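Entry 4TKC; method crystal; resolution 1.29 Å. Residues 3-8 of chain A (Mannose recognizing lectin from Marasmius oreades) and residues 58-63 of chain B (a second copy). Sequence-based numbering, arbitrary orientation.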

ATOM      1  N   TYR A   3      10.772   4.000   9.674  1.00 18.25           N
ATOM      2  CA  TYR A   3       9.815   3.540   8.710  1.00 18.29           C
ATOM      3  C   TYR A   3       8.482   3.311   9.359  1.00 19.12           C
ATOM      4  O   TYR A   3       8.345   2.881  10.503  1.00 20.05           O
ATOM      5  CB  TYR A   3      10.284   2.202   8.110  1.00 19.65           C
ATOM      6  CG  TYR A   3      11.539   2.329   7.292  1.00 17.40           C
ATOM      7  CD1 TYR A   3      12.810   2.325   7.887  1.00 19.28           C
ATOM      8  CD2 TYR A   3      11.461   2.484   5.928  1.00 19.64           C
ATOM      9  CE1 TYR A   3      13.941   2.585   7.126  1.00 21.42           C
ATOM     10  CE2 TYR A   3      12.570   2.784   5.173  1.00 21.19           C
ATOM     11  CZ  TYR A   3      13.814   2.757   5.754  1.00 22.30           C
ATOM     12  OH  TYR A   3      14.906   3.085   4.996  1.00 27.59           O
ATOM     13  N   VAL A   4       7.469   3.803   8.653  1.00 15.57           N
ATOM     14  CA  VAL A   4       6.104   3.551   9.064  1.00 15.03           C
ATOM     15  C   VAL A   4       5.661   2.115   8.679  1.00 14.68           C
ATOM     16  O   VAL A   4       5.983   1.627   7.610  1.00 14.88           O
ATOM     17  CB  VAL A   4       5.171   4.638   8.509  1.00 15.84           C
ATOM     18  CG1 VAL A   4       3.739   4.303   8.837  1.00 17.10           C
ATOM     19  CG2 VAL A   4       5.559   5.981   9.085  1.00 18.73           C
ATOM     20  N   HIS A   5       4.851   1.499   9.539  1.00 15.52           N
ATOM     21  CA  HIS A   5       4.407   0.123   9.368  1.00 15.33           C
ATOM     22  C   HIS A   5       2.886   0.020   9.192  1.00 16.28           C
ATOM     23  O   HIS A   5       2.160  -0.063  10.180  1.00 19.26           O
ATOM     24  CB  HIS A   5       4.851  -0.672  10.582  1.00 17.82           C
ATOM     25  CG  HIS A   5       6.322  -0.603  10.812  1.00 16.42           C
ATOM     26  ND1 HIS A   5       6.873  -0.361  12.055  1.00 20.64           N
ATOM     27  CD2 HIS A   5       7.356  -0.655   9.940  1.00 20.72           C
ATOM     28  CE1 HIS A   5       8.192  -0.352  11.947  1.00 16.18           C
ATOM     29  NE2 HIS A   5       8.512  -0.564  10.683  1.00 18.92           N
ATOM     30  N   PRO A   6       2.413   0.014   7.914  1.00 14.26           N
ATOM     31  CA  PRO A   6       0.952   0.049   7.702  1.00 13.73           C
ATOM     32  C   PRO A   6       0.323  -1.325   7.751  1.00 13.93           C
ATOM     33  O   PRO A   6      -0.890  -1.461   7.650  1.00 15.64           O
ATOM     34  CB  PRO A   6       0.809   0.618   6.297  1.00 15.93           C
ATOM     35  CG  PRO A   6       2.142   1.105   5.877  1.00 17.15           C
ATOM     36  CD  PRO A   6       3.147   0.335   6.688  1.00 14.45           C
ATOM     37  N   TYR A   7       1.178  -2.353   7.911  1.00 15.26           N
ATOM     38  CA  TYR A   7       0.762  -3.733   7.677  1.00 15.54           C
ATOM     39  C   TYR A   7       1.215  -4.720   8.755  1.00 14.23           C
ATOM     40  O   TYR A   7       1.028  -5.935   8.569  1.00 16.73           O
ATOM     41  CB  TYR A   7       1.327  -4.214   6.328  1.00 16.72           C
ATOM     42  CG  TYR A   7       0.668  -3.625   5.129  1.00 14.49           C
ATOM     43  CD1 TYR A   7      -0.531  -4.137   4.720  1.00 14.88           C
ATOM     44  CD2 TYR A   7       1.361  -2.795   4.292  1.00 14.74           C
ATOM     45  CE1 TYR A   7      -1.170  -3.581   3.629  1.00 13.85           C
ATOM     46  CE2 TYR A   7       0.740  -2.239   3.178  1.00 13.64           C
ATOM     47  CZ  TYR A   7      -0.495  -2.713   2.811  1.00 13.26           C
ATOM     48  OH  TYR A   7      -1.090  -2.183   1.646  1.00 15.09           O
ATOM     49  N   GLY A   8       1.806  -4.235   9.844  1.00 14.70           N
ATOM     50  CA  GLY A   8       2.498  -5.158  10.777  1.00 14.42           C
ATOM     51  C   GLY A   8       3.559  -5.973  10.022  1.00 13.65           C
ATOM     52  O   GLY A   8       4.373  -5.444   9.279  1.00 15.76           O
TER
ATOM     53  N   ALA B  58      -1.008  13.244   8.046  1.00 17.19           N
ATOM     54  CA  ALA B  58      -1.290  11.920   7.519  1.00 16.53           C
ATOM     55  C   ALA B  58      -0.028  11.271   6.950  1.00 14.52           C
ATOM     56  O   ALA B  58       0.755  11.926   6.238  1.00 17.19           O
ATOM     57  CB  ALA B  58      -2.347  11.977   6.454  1.00 17.73           C
ATOM     58  N   SER B  59       0.178   9.996   7.328  1.00 14.86           N
ATOM     59  CA  SER B  59       1.219   9.169   6.749  1.00 15.65           C
ATOM     60  C   SER B  59       0.690   8.272   5.619  1.00 14.51           C
ATOM     61  O   SER B  59       1.389   8.000   4.634  1.00 16.13           O
ATOM     62  CB  SER B  59       1.813   8.318   7.857  1.00 16.59           C
ATOM     63  OG  SER B  59       2.838   7.461   7.414  1.00 17.00           O
ATOM     64  N   PHE B  60      -0.510   7.740   5.787  1.00 14.14           N
ATOM     65  CA  PHE B  60      -1.034   6.833   4.778  1.00 13.89           C
ATOM     66  C   PHE B  60      -2.572   6.753   4.887  1.00 13.52           C
ATOM     67  O   PHE B  60      -3.123   7.019   5.948  1.00 13.80           O
ATOM     68  CB  PHE B  60      -0.336   5.430   4.852  1.00 13.78           C
ATOM     69  CG  PHE B  60      -0.603   4.681   6.120  1.00 14.42           C
ATOM     70  CD1 PHE B  60       0.288   4.779   7.180  1.00 15.15           C
ATOM     71  CD2 PHE B  60      -1.631   3.750   6.205  1.00 15.02           C
ATOM     72  CE1 PHE B  60       0.081   4.067   8.340  1.00 15.33           C
ATOM     73  CE2 PHE B  60      -1.833   3.031   7.380  1.00 16.29           C
ATOM     74  CZ  PHE B  60      -0.975   3.204   8.447  1.00 14.35           C
ATOM     75  N   VAL B  61      -3.175   6.249   3.811  1.00 13.63           N
ATOM     76  CA  VAL B  61      -4.587   5.884   3.751  1.00 13.54           C
ATOM     77  C   VAL B  61      -4.712   4.384   3.461  1.00 13.24           C
ATOM     78  O   VAL B  61      -4.016   3.877   2.585  1.00 15.31           O
ATOM     79  CB  VAL B  61      -5.272   6.687   2.619  1.00 15.84           C
ATOM     80  CG1 VAL B  61      -6.660   6.155   2.273  1.00 17.00           C
ATOM     81  CG2 VAL B  61      -5.395   8.153   3.009  1.00 15.91           C
ATOM     82  N   LYS B  62      -5.575   3.696   4.206  1.00 13.74           N
ATOM     83  CA  LYS B  62      -5.758   2.274   4.038  1.00 13.23           C
ATOM     84  C   LYS B  62      -7.255   1.997   3.883  1.00 13.65           C
ATOM     85  O   LYS B  62      -8.055   2.350   4.771  1.00 15.38           O
ATOM     86  CB  LYS B  62      -5.176   1.523   5.259  1.00 15.27           C
ATOM     87  CG  LYS B  62      -5.264  -0.003   5.148  1.00 16.62           C
ATOM     88  CD  LYS B  62      -4.345  -0.650   6.173  1.00 15.18           C
ATOM     89  CE  LYS B  62      -4.133  -2.134   5.931  1.00 16.20           C
ATOM     90  NZ  LYS B  62      -3.360  -2.841   7.002  1.00 19.18           N
ATOM     91  N   MET B  63      -7.562   1.244   2.825  1.00 13.74           N
ATOM     92  CA  MET B  63      -8.903   0.691   2.613  1.00 14.54           C
ATOM     93  C   MET B  63      -8.913  -0.660   3.338  1.00 14.77           C
ATOM     94  O   MET B  63      -8.215  -1.612   2.903  1.00 15.52           O
ATOM     95  CB  MET B  63      -9.208   0.543   1.105  1.00 13.14           C
ATOM     96  CG  MET B  63     -10.510  -0.146   0.749  1.00 15.33           C
ATOM     97  SD  MET B  63     -11.972   0.859   0.992  1.00 16.21           S
ATOM     98  CE  MET B  63     -12.489   0.375   2.618  1.00 18.62           C
TER

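This is a small contact made almost entirely by side chains, in which an irregular segment of one lectin copy lays a valine and a proline against a phenylalanine of the other copy, and a single lysine-to-carbonyl hydrogen bond fastens one end.

The two backbones run in nearly the same direction, with end-to-end vectors 11° apart, but they do not pair as strands of a sheet. Residues 60-63 of chain B form a strand, whereas the chain A stretch has no regular structure. The nearest alpha carbons, CA of P6(A) and CA of F60(B), are 7.6 Å apart, and CA of V4(A) lies 7.8 Å from CA of S59(B). At such spacing side chains must fill the gap, and no hydrogen bond joins backbone to backbone. The area buried is modest, 265 Å² summed over both sides.

The direction of each side chain largely sorts the residues. In chain A, V4(A) and P6(A) point toward the partner, while H5(A) between them points away. In the strand of chain B, F60(B) and K62(B) point toward chain A, and the side chains of V61(B) and M63(B) are out of reach, as expected where successive strand residues face opposite ways; S59(B), just before the strand, also points toward chain A.

The center of the contact is the ring of F60(B), held with chi1 near 65° (p). P6(A) sits over one face of it: its CB lies 3.8 Å from the ring centroid and only 14° off the ring normal, the geometry of a CH-pi interaction. Proline suits this role because its compact, rigid ring offers slightly polarized C-H groups to the electron-rich aromatic face with little conformational freedom to lose. V4(A) adds a second apolar contact, its CG1 3.7 Å from CE1 of F60(B), approaching the ring obliquely. Both methyls of V4(A) also lie against the hydroxyl of S59(B), CG2 of V4(A) at 3.5 Å and CG1 of V4(A) at 3.6 Å from OG of S59(B). These are van der Waals contacts, since a methyl group cannot accept a hydrogen bond from the hydroxyl.

K62(B) supplies the polar element. Its four chi angles are all t, so the chain is fully extended and carries the amino group to the backbone of chain A, where NZ donates a hydrogen bond of 2.9 Å to O of P6(A). A lysine is well matched to this task: its long aliphatic portion spans the distance between the chains, and its positively charged end finds the partial negative charge of a carbonyl oxygen. Because the acceptor belongs to the main chain, the bond does not depend on an acidic partner. P6(A) thus serves twice, through its ring carbon against F60(B) and through its carbonyl oxygen to K62(B).

Y7(A) borders this bond. Its CB points sideways, yet the ring comes nearer, with CD1 3.9 Å from NZ of K62(B); the amino group lies oblique to the ring, and the hydroxyl is hydrogen-bonded elsewhere in the structure.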